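Local coordinates for protein glucose-6-phosphate isomerase (Plasmodium falciparum, PDB 3QKI) that probably interconverts alpha-D-glucose 6-phosphate and beta-D-fructose 6-phosphate, an early step of glycolysis, and forms a two-chain assembly, at residues 27-32 / 368-373; 190-195 / 326-331; 196-201 / 208-213; 403-406 / 410-413. One frame throughout, in Å; residues are numbered along the deposited sequence.

How the interactions relate
Interactions 1 and 4 lie on one side of the chain's centre and touch each other, whereas interactions 2 and 3 lie on the opposite side, their centres about 11 Å apart, and share helix 179-197. Interactions 1 and 2 are buried, and both rely on aromatic rings between helices; interaction 1 adds one polar bond, while interaction 2 is held by packing across its segments. Interaction 3, at the surface, is built from asparagine amides in four hydrogen bonds. Interaction 4, partly buried, combines a single backbone bridge with an isoleucine and a water-linked carboxylate. The second subunit reaches interactions 2, 3 and 4, but does not touch the segments of interaction 1.

Interaction 1 of 4, residues 27-32 / 368-373; sequences KSYKEL and SHFFDY
Tyr-29 and His-369 supply the polar link of this contact: Tyr-29 OH lies 2.9 Å from His-369 ND1 in a hydrogen bond. Each partner stands in the plane of the other's ring, at its edge, and the two rings meet rim to rim with planes at 87°, so neither covers a face of the other. The far nitrogen of the imidazole, NE2, is hydrogen-bonded to the Asn-414 carbonyl, and two bonds therefore fix the rotation of the histidine ring.

Aromatic packing comes next. Phe-370 turns its edge toward one face of Tyr-29, an edge-to-face pair with centroids 4.9 Å apart and planes inclined by 55°. Phe-370 CZ does the touching, 3.6 Å from Tyr-29 CE2 and toward the rim of the tyrosine face. Tyr-29 can meet both neighbours because its CG is anti to the backbone N (chi1 -173°), which sends the ring out to the helix that faces it.

These rings form an aromatic cluster between the N-terminal helix 27-39 and the end of helix 356-371, the helix that runs into strand 375-380 of the mixed sheet.

The aliphatic part is a CH-pi contact. Leu-32 CB sits over a face of Phe-370, 3.9 Å from the ring centroid; its nearest ring atom is Phe-370 CZ, 3.6 Å from Leu-32 CB. The opposite face is taken by His-369 CB, 4.0 Å above the plane and over its centre, so the phenyl ring is sandwiched between carbon atoms of both segments. Beyond Leu-32, helix 75-87 continues the packing through Leu-81 and Tyr-84.

Interaction 2 of 4, residues 190-195 / 326-331; sequences YYYYNM and IAFGYK
Ala-327 and Phe-328 bring the end of helix 318-328 against Tyr-192 of helix 179-197. That second helix links the parallel neighbours 168-172 and 219-223, and so forms the connection of a beta-alpha-beta crossover in the five-stranded sheet of a sugar-isomerase (SIS) domain.

Ala-327 takes part through its backbone. Its carbonyl O approaches the tyrosine ring obliquely, 3.4 Å from Tyr-192 CE2. The methyl group serves its own segment instead: Ala-327 CB lies over the centre of the Phe-328 ring, 3.9 Å above the plane.

Phe-328 provides the larger share of the touching atoms. Its CA stands over a face of Tyr-192, a CH-pi contact at 4.1 Å from the ring centroid and 17° off the normal. Its side chain meets the same tyrosine with one ortho carbon, Phe-328 CD1 being 3.5 Å from Tyr-192 CD2. The rings are inclined at 57°, an oblique pair that is neither stacked nor edge-to-face. The ring of Tyr-192 reaches across because CG is anti to the backbone N (chi1 166°). Phe-523 meets Phe-328 from elsewhere in the chain, while the tyrosine hydroxyl is held by Asn-216 O and by Arg-154 NH2, which fix the far end of the ring.

Gly-329 then breaks the helical path with a positive phi and occupies the N-cap position of helix 330-349. The carbonyl O of Phe-328 accepts from Asn-332 ND2 of helix 330-349 and also lies 3.6 Å from Tyr-192 CE1.

Interaction 3 of 4, residues 196-201 / 208-213; sequences ELNKNE and FNNNYD
Asn-200 and Asn-210 face each other through their side-chain amides in a closed, two-bond pair, while Asn-198 grips the backbone of Asn-211, which itself begins an Asx turn. In the pair, Asn-210 ND2 donates to Asn-200 OD1 at 2.8 Å and Asn-200 ND2 returns a bond to Asn-210 OD1 at 2.9 Å. Each donor lies in the carbonyl plane on a lone pair, and the amides are nearly coplanar, 22° apart, so the two hydrogen bonds keep the amides close to one plane and fix their rotation about CB-CG.

Asn-198 acts much as a peptide group would. Its OD1 accepts from Asn-211 N at 2.8 Å, and its ND2 donates to Asn-211 O at 2.9 Å, almost straight at 173°. Its amide stacks on that of Asn-210, planes 16° apart.

The next shell sets these groups in place. Asn-198 follows the end of helix 179-197, and its ND2 also bonds to Tyr-193 O of that helix, while the backbone of Asn-200 is bonded to Asn-194. On the other segment the Asx turn shapes the chain: Asp-213 N donates to Asn-211 OD1 at 3.0 Å, from above the carbonyl plane.

Interaction 4 of 4, residues 403-406 / 410-413; sequences SVDR and PIHY
The hydroxyl of Tyr-413 comes up against the methylene of Asp-405, Tyr-413 OH lying 3.9 Å from Asp-405 CB. One face of the Tyr-413 ring carries Ile-411 CD1, 3.8 Å above the plane and toward the rim. Asp-405 has its carboxylate beside the same isoleucine, OD2 lying 3.7 Å from Ile-411 CG2. A water joins the two polar groups, donating to Asp-405 OD2 at 2.9 Å and to Tyr-413 OH at 2.8 Å. The hydroxyl is further bonded to Leu-544 O, so two partners grip it.

Ile-411 has CG1 in the crowded position between the backbone N and the carbonyl carbon (chi1 53°). This lays CG1 and CD1 along Ser-403 and leaves CG2 for Asp-405.

The backbones join in a single beta bridge between Val-404 and Pro-410, in which Ile-411 N donates to Ser-403 O at 2.9 Å. Between the bridged segments the chain reverses within a few residues. Asp-405 OD1 accepts from Asn-407 N, an Asx turn, and also from Gln-409 N, so one carboxylate oxygen receives two backbone N-H groups of the turn.

The whole loop connects helix 388-400 with strand 418-420, outermost within this chain in the mixed sheet. Ser-403 OG bonds to Gln-437 O of the second subunit. From helix 356-371, His-369 packs against the tyrosine, His-369 CE1 lying 3.5 Å from Tyr-413 CD1.

Interaction 1 of 4, residues 27-32 / 368-373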
loop_
_atom_site.group_PDB
_atom_site.type_symbol
_atom_site.label_atom_id
_atom_site.label_comp_id
_atom_site.label_asym_id
_atom_site.label_seq_id
_atom_site.Cartn_x
_atom_site.Cartn_y
_atom_site.Cartn_z
ATOM N N LYS A 27 -31.262 -12.502 18.350
ATOM C CA LYS A 27 -32.467 -11.696 18.127
ATOM C C LYS A 27 -32.128 -10.363 17.487
ATOM O O LYS A 27 -32.725 -10.024 16.463
ATOM C CB LYS A 27 -33.263 -11.503 19.434
ATOM C CG LYS A 27 -34.567 -10.733 19.253
ATOM C CD LYS A 27 -35.087 -10.156 20.556
ATOM C CE LYS A 27 -36.505 -9.668 20.431
ATOM N NZ LYS A 27 -36.594 -8.192 20.613
ATOM N N SER A 28 -31.166 -9.621 18.078
ATOM C CA SER A 28 -30.715 -8.320 17.582
ATOM C C SER A 28 -30.053 -8.387 16.195
ATOM O O SER A 28 -30.168 -7.414 15.449
ATOM C CB SER A 28 -29.817 -7.632 18.600
ATOM O OG SER A 28 -28.730 -8.488 18.890
ATOM N N TYR A 29 -29.415 -9.534 15.820
ATOM C CA TYR A 29 -28.827 -9.698 14.493
ATOM C C TYR A 29 -29.964 -9.835 13.453
ATOM O O TYR A 29 -29.929 -9.210 12.380
ATOM C CB TYR A 29 -27.900 -10.941 14.445
ATOM C CG TYR A 29 -27.118 -11.084 13.151
ATOM C CD1 TYR A 29 -27.707 -11.630 12.011
ATOM C CD2 TYR A 29 -25.767 -10.739 13.085
ATOM C CE1 TYR A 29 -26.994 -11.775 10.826
ATOM C CE2 TYR A 29 -25.051 -10.852 11.891
ATOM C CZ TYR A 29 -25.674 -11.364 10.759
ATOM O OH TYR A 29 -25.003 -11.537 9.568
ATOM N N LYS A 30 -30.954 -10.687 13.763
ATOM C CA LYS A 30 -32.110 -10.915 12.900
ATOM C C LYS A 30 -32.880 -9.579 12.693
ATOM O O LYS A 30 -33.305 -9.301 11.575
ATOM C CB LYS A 30 -33.010 -12.016 13.480
ATOM C CG LYS A 30 -32.469 -13.423 13.245
ATOM C CD LYS A 30 -33.175 -14.431 14.118
ATOM C CE LYS A 30 -32.745 -15.845 13.803
ATOM N NZ LYS A 30 -33.256 -16.824 14.810
ATOM N N GLU A 31 -32.929 -8.720 13.730
ATOM C CA GLU A 31 -33.572 -7.411 13.655
ATOM C C GLU A 31 -32.761 -6.459 12.759
ATOM O O GLU A 31 -33.351 -5.745 11.955
ATOM C CB GLU A 31 -33.801 -6.811 15.055
ATOM C CG GLU A 31 -34.837 -7.588 15.853
ATOM C CD GLU A 31 -35.054 -7.170 17.294
ATOM O OE1 GLU A 31 -34.117 -6.619 17.916
ATOM O OE2 GLU A 31 -36.169 -7.415 17.808
ATOM N N LEU A 32 -31.411 -6.491 12.861
ATOM C CA LEU A 32 -30.517 -5.686 12.022
ATOM C C LEU A 32 -30.655 -6.074 10.536
ATOM O O LEU A 32 -30.604 -5.189 9.697
ATOM C CB LEU A 32 -29.060 -5.780 12.508
ATOM C CG LEU A 32 -28.735 -4.933 13.727
ATOM C CD1 LEU A 32 -27.510 -5.447 14.448
ATOM C CD2 LEU A 32 -28.603 -3.478 13.371
ATOM N N SER A 368 -20.102 -4.543 6.717
ATOM C CA SER A 368 -19.687 -5.843 6.184
ATOM C C SER A 368 -20.836 -6.865 6.191
ATOM O O SER A 368 -21.072 -7.529 5.180
ATOM C CB SER A 368 -18.489 -6.380 6.966
ATOM O OG SER A 368 -18.183 -7.724 6.601
ATOM N N HIS A 369 -21.533 -7.017 7.341
ATOM C CA HIS A 369 -22.593 -8.011 7.440
ATOM C C HIS A 369 -23.890 -7.709 6.719
ATOM O O HIS A 369 -24.439 -8.597 6.078
ATOM C CB HIS A 369 -22.847 -8.432 8.900
ATOM C CG HIS A 369 -21.862 -9.452 9.376
ATOM N ND1 HIS A 369 -22.271 -10.712 9.777
ATOM C CD2 HIS A 369 -20.509 -9.388 9.443
ATOM C CE1 HIS A 369 -21.165 -11.372 10.073
ATOM N NE2 HIS A 369 -20.081 -10.619 9.886
ATOM N N PHE A 370 -24.385 -6.480 6.835
ATOM C CA PHE A 370 -25.686 -6.086 6.297
ATOM C C PHE A 370 -25.683 -5.440 4.907
ATOM O O PHE A 370 -26.700 -5.476 4.215
ATOM C CB PHE A 370 -26.470 -5.296 7.353
ATOM C CG PHE A 370 -26.493 -6.059 8.653
ATOM C CD1 PHE A 370 -27.168 -7.271 8.753
ATOM C CD2 PHE A 370 -25.735 -5.638 9.738
ATOM C CE1 PHE A 370 -27.109 -8.025 9.922
ATOM C CE2 PHE A 370 -25.689 -6.387 10.912
ATOM C CZ PHE A 370 -26.359 -7.585 10.988
ATOM N N PHE A 371 -24.539 -4.941 4.468
ATOM C CA PHE A 371 -24.422 -4.329 3.139
ATOM C C PHE A 371 -23.478 -5.116 2.255
ATOM O O PHE A 371 -23.358 -4.818 1.063
ATOM C CB PHE A 371 -23.964 -2.873 3.271
ATOM C CG PHE A 371 -25.070 -1.937 3.665
ATOM C CD1 PHE A 371 -25.474 -1.829 4.993
ATOM C CD2 PHE A 371 -25.706 -1.150 2.712
ATOM C CE1 PHE A 371 -26.514 -0.972 5.357
ATOM C CE2 PHE A 371 -26.732 -0.273 3.082
ATOM C CZ PHE A 371 -27.141 -0.204 4.399
ATOM N N ASP A 372 -22.785 -6.106 2.845
ATOM C CA ASP A 372 -21.816 -6.959 2.168
ATOM C C ASP A 372 -20.635 -6.165 1.594
ATOM O O ASP A 372 -20.108 -6.491 0.514
ATOM C CB ASP A 372 -22.510 -7.893 1.152
ATOM C CG ASP A 372 -21.887 -9.268 1.059
ATOM O OD1 ASP A 372 -21.669 -9.734 -0.066
ATOM O OD2 ASP A 372 -21.650 -9.893 2.124
ATOM N N TYR A 373 -20.245 -5.090 2.305
ATOM C CA TYR A 373 -19.091 -4.244 1.965
ATOM C C TYR A 373 -17.851 -4.868 2.611
ATOM O O TYR A 373 -17.576 -4.675 3.800
ATOM C CB TYR A 373 -19.307 -2.797 2.429
ATOM C CG TYR A 373 -20.449 -2.075 1.736
ATOM C CD1 TYR A 373 -20.894 -2.472 0.475
ATOM C CD2 TYR A 373 -21.071 -0.982 2.331
ATOM C CE1 TYR A 373 -21.937 -1.809 -0.167
ATOM C CE2 TYR A 373 -22.106 -0.303 1.692
ATOM C CZ TYR A 373 -22.545 -0.731 0.449
ATOM O OH TYR A 373 -23.583 -0.090 -0.185
#

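Interaction 2 of 4, residues 190-195 / 326-331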
loop_
_atom_site.group_PDB
_atom_site.type_symbol
_atom_site.label_atom_id
_atom_site.label_comp_id
_atom_site.label_asym_id
_atom_site.label_seq_id
_atom_site.Cartn_x
_atom_site.Cartn_y
_atom_site.Cartn_z
ATOM N N TYR A 190 8.964 14.078 11.682
ATOM C CA TYR A 190 8.922 15.498 11.332
ATOM C C TYR A 190 8.402 16.336 12.457
ATOM O O TYR A 190 8.829 17.473 12.590
ATOM C CB TYR A 190 8.203 15.762 9.999
ATOM C CG TYR A 190 9.096 15.393 8.838
ATOM C CD1 TYR A 190 10.204 16.176 8.509
ATOM C CD2 TYR A 190 8.912 14.202 8.141
ATOM C CE1 TYR A 190 11.045 15.837 7.452
ATOM C CE2 TYR A 190 9.765 13.839 7.090
ATOM C CZ TYR A 190 10.822 14.669 6.741
ATOM O OH TYR A 190 11.693 14.296 5.732
ATOM N N TYR A 191 7.529 15.770 13.327
ATOM C CA TYR A 191 7.068 16.528 14.495
ATOM C C TYR A 191 8.284 16.738 15.414
ATOM O O TYR A 191 8.549 17.846 15.871
ATOM C CB TYR A 191 5.939 15.796 15.217
ATOM C CG TYR A 191 5.449 16.535 16.440
ATOM C CD1 TYR A 191 5.935 16.226 17.704
ATOM C CD2 TYR A 191 4.529 17.573 16.329
ATOM C CE1 TYR A 191 5.511 16.922 18.836
ATOM C CE2 TYR A 191 4.108 18.292 17.453
ATOM C CZ TYR A 191 4.608 17.963 18.704
ATOM O OH TYR A 191 4.194 18.641 19.818
ATOM N N TYR A 192 9.069 15.671 15.610
ATOM C CA TYR A 192 10.268 15.715 16.398
ATOM C C TYR A 192 11.322 16.678 15.771
ATOM O O TYR A 192 11.811 17.569 16.469
ATOM C CB TYR A 192 10.787 14.287 16.557
ATOM C CG TYR A 192 12.206 14.179 17.061
ATOM C CD1 TYR A 192 12.520 14.452 18.400
ATOM C CD2 TYR A 192 13.234 13.777 16.215
ATOM C CE1 TYR A 192 13.825 14.318 18.873
ATOM C CE2 TYR A 192 14.535 13.658 16.672
ATOM C CZ TYR A 192 14.829 13.925 18.003
ATOM O OH TYR A 192 16.125 13.787 18.425
ATOM N N TYR A 193 11.616 16.560 14.463
ATOM C CA TYR A 193 12.613 17.461 13.840
ATOM C C TYR A 193 12.204 18.924 13.843
ATOM O O TYR A 193 13.035 19.787 14.103
ATOM C CB TYR A 193 12.906 17.119 12.381
ATOM C CG TYR A 193 13.299 15.704 12.045
ATOM C CD1 TYR A 193 14.115 14.960 12.898
ATOM C CD2 TYR A 193 12.978 15.153 10.804
ATOM C CE1 TYR A 193 14.477 13.649 12.585
ATOM C CE2 TYR A 193 13.387 13.875 10.456
ATOM C CZ TYR A 193 14.123 13.119 11.349
ATOM O OH TYR A 193 14.518 11.849 10.965
ATOM N N ASN A 194 10.944 19.199 13.490
ATOM C CA ASN A 194 10.429 20.552 13.291
ATOM C C ASN A 194 10.055 21.269 14.582
ATOM O O ASN A 194 10.471 22.416 14.770
ATOM C CB ASN A 194 9.252 20.560 12.290
ATOM C CG ASN A 194 9.628 20.015 10.932
ATOM O OD1 ASN A 194 10.807 19.824 10.617
ATOM N ND2 ASN A 194 8.637 19.756 10.095
ATOM N N MET A 195 9.227 20.620 15.422
ATOM C CA MET A 195 8.728 21.188 16.677
ATOM C C MET A 195 9.740 21.109 17.808
ATOM O O MET A 195 9.813 22.021 18.617
ATOM C CB MET A 195 7.376 20.543 17.063
ATOM C CG MET A 195 6.167 21.291 16.527
ATOM S SD MET A 195 6.194 21.710 14.759
ATOM C CE MET A 195 5.650 20.269 14.058
ATOM N N ILE A 326 15.121 5.687 21.098
ATOM C CA ILE A 326 16.457 6.051 20.582
ATOM C C ILE A 326 16.280 7.220 19.587
ATOM O O ILE A 326 16.944 8.248 19.707
ATOM C CB ILE A 326 17.213 4.854 19.954
ATOM C CG1 ILE A 326 17.666 3.849 21.050
ATOM C CG2 ILE A 326 18.428 5.341 19.094
ATOM C CD1 ILE A 326 18.029 2.458 20.540
ATOM N N ALA A 327 15.338 7.074 18.645
ATOM C CA ALA A 327 15.085 8.090 17.618
ATOM C C ALA A 327 14.568 9.406 18.171
ATOM O O ALA A 327 14.988 10.475 17.706
ATOM C CB ALA A 327 14.106 7.542 16.579
ATOM N N PHE A 328 13.639 9.347 19.155
ATOM C CA PHE A 328 12.951 10.545 19.611
ATOM C C PHE A 328 13.124 10.953 21.075
ATOM O O PHE A 328 12.684 12.044 21.441
ATOM C CB PHE A 328 11.453 10.417 19.316
ATOM C CG PHE A 328 11.109 10.031 17.896
ATOM C CD1 PHE A 328 11.720 10.667 16.815
ATOM C CD2 PHE A 328 10.145 9.065 17.637
ATOM C CE1 PHE A 328 11.387 10.324 15.509
ATOM C CE2 PHE A 328 9.785 8.748 16.324
ATOM C CZ PHE A 328 10.400 9.383 15.271
ATOM N N GLY A 329 13.698 10.071 21.882
ATOM C CA GLY A 329 13.851 10.292 23.322
ATOM C C GLY A 329 12.702 9.636 24.069
ATOM O O GLY A 329 11.560 9.635 23.592
ATOM N N TYR A 330 12.994 9.034 25.228
ATOM C CA TYR A 330 12.001 8.365 26.061
ATOM C C TYR A 330 10.825 9.254 26.472
ATOM O O TYR A 330 9.689 8.757 26.512
ATOM C CB TYR A 330 12.649 7.729 27.302
ATOM C CG TYR A 330 11.665 6.896 28.088
ATOM C CD1 TYR A 330 11.261 5.644 27.632
ATOM C CD2 TYR A 330 11.056 7.401 29.234
ATOM C CE1 TYR A 330 10.303 4.900 28.320
ATOM C CE2 TYR A 330 10.116 6.656 29.939
ATOM C CZ TYR A 330 9.742 5.408 29.479
ATOM O OH TYR A 330 8.791 4.684 30.152
ATOM N N LYS A 331 11.086 10.548 26.820
ATOM C CA LYS A 331 10.027 11.481 27.245
ATOM C C LYS A 331 8.916 11.548 26.189
ATOM O O LYS A 331 7.746 11.537 26.544
ATOM C CB LYS A 331 10.567 12.903 27.480
ATOM C CG LYS A 331 11.160 13.134 28.853
ATOM C CD LYS A 331 11.376 14.627 29.144
ATOM C CE LYS A 331 10.110 15.372 29.522
ATOM N NZ LYS A 331 10.404 16.772 29.938
#

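Interaction 3 of 4, residues 196-201 / 208-213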
loop_
_atom_site.group_PDB
_atom_site.type_symbol
_atom_site.label_atom_id
_atom_site.label_comp_id
_atom_site.label_asym_id
_atom_site.label_seq_id
_atom_site.Cartn_x
_atom_site.Cartn_y
_atom_site.Cartn_z
ATOM N N GLU A 196 10.495 20.017 17.887
ATOM C CA GLU A 196 11.476 19.853 18.945
ATOM C C GLU A 196 12.885 20.347 18.550
ATOM O O GLU A 196 13.356 21.316 19.124
ATOM C CB GLU A 196 11.504 18.409 19.471
ATOM C CG GLU A 196 12.502 18.207 20.600
ATOM C CD GLU A 196 12.371 16.934 21.411
ATOM O OE1 GLU A 196 11.272 16.329 21.448
ATOM O OE2 GLU A 196 13.383 16.556 22.040
ATOM N N LEU A 197 13.542 19.719 17.584
ATOM C CA LEU A 197 14.903 20.123 17.219
ATOM C C LEU A 197 15.015 21.529 16.617
ATOM O O LEU A 197 15.948 22.251 16.965
ATOM C CB LEU A 197 15.598 19.091 16.320
ATOM C CG LEU A 197 15.617 17.655 16.815
ATOM C CD1 LEU A 197 16.421 16.804 15.880
ATOM C CD2 LEU A 197 16.183 17.540 18.237
ATOM N N ASN A 198 14.061 21.920 15.752
ATOM C CA ASN A 198 14.066 23.223 15.099
ATOM C C ASN A 198 13.176 24.234 15.792
ATOM O O ASN A 198 13.169 25.397 15.401
ATOM C CB ASN A 198 13.791 23.099 13.581
ATOM C CG ASN A 198 14.962 22.502 12.843
ATOM O OD1 ASN A 198 15.897 23.199 12.494
ATOM N ND2 ASN A 198 14.945 21.187 12.573
ATOM N N LYS A 199 12.473 23.819 16.859
ATOM C CA LYS A 199 11.637 24.693 17.690
ATOM C C LYS A 199 10.632 25.547 16.894
ATOM O O LYS A 199 10.383 26.693 17.264
ATOM C CB LYS A 199 12.507 25.557 18.633
ATOM C CG LYS A 199 13.503 24.756 19.487
ATOM C CD LYS A 199 14.241 25.615 20.505
ATOM C CE LYS A 199 15.428 26.373 19.953
ATOM N NZ LYS A 199 16.021 27.281 20.971
ATOM N N ASN A 200 10.036 24.982 15.822
ATOM C CA ASN A 200 9.041 25.693 15.019
ATOM C C ASN A 200 7.818 25.963 15.874
ATOM O O ASN A 200 7.430 25.111 16.671
ATOM C CB ASN A 200 8.633 24.899 13.768
ATOM C CG ASN A 200 9.708 24.641 12.729
ATOM O OD1 ASN A 200 9.527 23.816 11.810
ATOM N ND2 ASN A 200 10.859 25.288 12.838
ATOM N N GLU A 201 7.217 27.138 15.708
ATOM C CA GLU A 201 6.025 27.559 16.443
ATOM C C GLU A 201 4.837 27.737 15.496
ATOM O O GLU A 201 5.029 28.155 14.346
ATOM C CB GLU A 201 6.321 28.834 17.207
ATOM C CG GLU A 201 7.178 28.570 18.430
ATOM C CD GLU A 201 7.578 29.827 19.170
ATOM O OE1 GLU A 201 8.581 30.455 18.760
ATOM O OE2 GLU A 201 6.879 30.198 20.142
ATOM N N PHE A 208 11.648 26.729 5.879
ATOM C CA PHE A 208 12.606 26.159 4.923
ATOM C C PHE A 208 14.056 26.117 5.382
ATOM O O PHE A 208 14.839 25.366 4.814
ATOM C CB PHE A 208 12.485 26.845 3.546
ATOM C CG PHE A 208 11.151 26.651 2.880
ATOM C CD1 PHE A 208 10.826 25.440 2.290
ATOM C CD2 PHE A 208 10.229 27.689 2.820
ATOM C CE1 PHE A 208 9.595 25.260 1.669
ATOM C CE2 PHE A 208 9.002 27.511 2.183
ATOM C CZ PHE A 208 8.691 26.293 1.617
ATOM N N ASN A 209 14.411 26.903 6.409
ATOM C CA ASN A 209 15.767 26.904 6.938
ATOM C C ASN A 209 15.982 25.861 8.046
ATOM O O ASN A 209 17.056 25.841 8.658
ATOM C CB ASN A 209 16.182 28.306 7.398
ATOM C CG ASN A 209 16.521 29.243 6.260
ATOM O OD1 ASN A 209 16.919 28.831 5.145
ATOM N ND2 ASN A 209 16.378 30.538 6.531
ATOM N N ASN A 210 14.983 24.995 8.302
ATOM C CA ASN A 210 15.097 23.910 9.283
ATOM C C ASN A 210 16.299 23.054 8.961
ATOM O O ASN A 210 16.566 22.763 7.781
ATOM C CB ASN A 210 13.843 23.031 9.302
ATOM C CG ASN A 210 12.701 23.574 10.125
ATOM O OD1 ASN A 210 12.752 24.657 10.704
ATOM N ND2 ASN A 210 11.634 22.806 10.210
ATOM N N ASN A 211 17.044 22.691 9.997
ATOM C CA ASN A 211 18.247 21.881 9.869
ATOM C C ASN A 211 17.926 20.419 10.199
ATOM O O ASN A 211 17.306 20.141 11.230
ATOM C CB ASN A 211 19.339 22.430 10.798
ATOM C CG ASN A 211 20.701 21.904 10.435
ATOM O OD1 ASN A 211 21.017 20.726 10.635
ATOM N ND2 ASN A 211 21.528 22.755 9.857
ATOM N N TYR A 212 18.352 19.499 9.318
ATOM C CA TYR A 212 18.126 18.061 9.464
ATOM C C TYR A 212 19.437 17.267 9.621
ATOM O O TYR A 212 19.409 16.048 9.717
ATOM C CB TYR A 212 17.204 17.520 8.330
ATOM C CG TYR A 212 15.834 18.187 8.329
ATOM C CD1 TYR A 212 14.833 17.782 9.211
ATOM C CD2 TYR A 212 15.556 19.257 7.477
ATOM C CE1 TYR A 212 13.589 18.414 9.237
ATOM C CE2 TYR A 212 14.320 19.908 7.508
ATOM C CZ TYR A 212 13.344 19.491 8.402
ATOM O OH TYR A 212 12.120 20.114 8.443
ATOM N N ASP A 213 20.574 17.964 9.665
ATOM C CA ASP A 213 21.894 17.360 9.823
ATOM C C ASP A 213 22.460 17.880 11.135
ATOM O O ASP A 213 23.282 18.789 11.178
ATOM C CB ASP A 213 22.810 17.662 8.606
ATOM C CG ASP A 213 24.204 17.060 8.666
ATOM O OD1 ASP A 213 24.395 16.062 9.411
ATOM O OD2 ASP A 213 25.101 17.565 7.939
#

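Interaction 4 of 4, residues 403-406 / 410-413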
loop_
_atom_site.group_PDB
_atom_site.type_symbol
_atom_site.label_atom_id
_atom_site.label_comp_id
_atom_site.label_asym_id
_atom_site.label_seq_id
_atom_site.Cartn_x
_atom_site.Cartn_y
_atom_site.Cartn_z
ATOM N N SER A 403 -11.989 -18.069 9.982
ATOM C CA SER A 403 -13.180 -18.748 9.484
ATOM C C SER A 403 -13.715 -19.780 10.477
ATOM O O SER A 403 -14.435 -20.701 10.086
ATOM C CB SER A 403 -12.924 -19.360 8.103
ATOM O OG SER A 403 -11.765 -20.178 8.113
ATOM N N VAL A 404 -13.360 -19.616 11.767
ATOM C CA VAL A 404 -13.756 -20.524 12.856
ATOM C C VAL A 404 -14.098 -19.658 14.029
ATOM O O VAL A 404 -13.303 -18.776 14.394
ATOM C CB VAL A 404 -12.678 -21.558 13.241
ATOM C CG1 VAL A 404 -13.232 -22.553 14.257
ATOM C CG2 VAL A 404 -12.105 -22.284 12.015
ATOM N N ASP A 405 -15.294 -19.872 14.600
ATOM C CA ASP A 405 -15.754 -19.068 15.714
ATOM C C ASP A 405 -15.171 -19.470 17.095
ATOM O O ASP A 405 -14.429 -20.453 17.195
ATOM C CB ASP A 405 -17.285 -18.917 15.696
ATOM C CG ASP A 405 -18.110 -20.114 16.116
ATOM O OD1 ASP A 405 -17.520 -21.107 16.598
ATOM O OD2 ASP A 405 -19.357 -20.045 15.995
ATOM N N ARG A 406 -15.504 -18.707 18.138
ATOM C CA ARG A 406 -15.035 -18.947 19.506
ATOM C C ARG A 406 -15.602 -20.239 20.133
ATOM O O ARG A 406 -15.159 -20.640 21.195
ATOM C CB ARG A 406 -15.219 -17.703 20.407
ATOM C CG ARG A 406 -14.292 -16.536 20.008
ATOM C CD ARG A 406 -14.447 -15.298 20.884
ATOM N NE ARG A 406 -13.969 -15.553 22.251
ATOM C CZ ARG A 406 -12.722 -15.350 22.681
ATOM N NH1 ARG A 406 -11.798 -14.826 21.865
ATOM N NH2 ARG A 406 -12.393 -15.645 23.933
ATOM N N PRO A 410 -16.709 -24.103 12.309
ATOM C CA PRO A 410 -16.363 -23.421 11.049
ATOM C C PRO A 410 -17.529 -22.510 10.690
ATOM O O PRO A 410 -18.688 -22.875 10.916
ATOM C CB PRO A 410 -16.198 -24.573 10.055
ATOM C CG PRO A 410 -15.944 -25.763 10.904
ATOM C CD PRO A 410 -16.819 -25.563 12.093
ATOM N N ILE A 411 -17.227 -21.270 10.281
ATOM C CA ILE A 411 -18.276 -20.301 9.991
ATOM C C ILE A 411 -18.249 -19.862 8.550
ATOM O O ILE A 411 -17.230 -20.033 7.880
ATOM C CB ILE A 411 -18.381 -19.146 11.032
ATOM C CG1 ILE A 411 -17.038 -18.433 11.279
ATOM C CG2 ILE A 411 -18.982 -19.631 12.360
ATOM C CD1 ILE A 411 -16.783 -17.320 10.377
ATOM N N HIS A 412 -19.378 -19.369 8.052
ATOM C CA HIS A 412 -19.499 -18.981 6.644
ATOM C C HIS A 412 -19.815 -17.503 6.453
ATOM O O HIS A 412 -19.802 -17.026 5.316
ATOM C CB HIS A 412 -20.496 -19.906 5.913
ATOM C CG HIS A 412 -20.122 -21.346 6.078
ATOM N ND1 HIS A 412 -19.145 -21.941 5.269
ATOM C CD2 HIS A 412 -20.497 -22.230 7.040
ATOM C CE1 HIS A 412 -19.005 -23.178 5.735
ATOM N NE2 HIS A 412 -19.790 -23.396 6.806
ATOM N N TYR A 413 -20.082 -16.782 7.552
ATOM C CA TYR A 413 -20.381 -15.361 7.467
ATOM C C TYR A 413 -19.080 -14.556 7.286
ATOM O O TYR A 413 -17.969 -15.099 7.411
ATOM C CB TYR A 413 -21.206 -14.863 8.673
ATOM C CG TYR A 413 -20.620 -15.189 10.033
ATOM C CD1 TYR A 413 -19.595 -14.419 10.580
ATOM C CD2 TYR A 413 -21.149 -16.219 10.812
ATOM C CE1 TYR A 413 -19.079 -14.692 11.847
ATOM C CE2 TYR A 413 -20.665 -16.476 12.098
ATOM C CZ TYR A 413 -19.603 -15.737 12.593
ATOM O OH TYR A 413 -19.131 -15.979 13.857
HETATM O O HOH W 1 -20.545 -17.417 15.786
#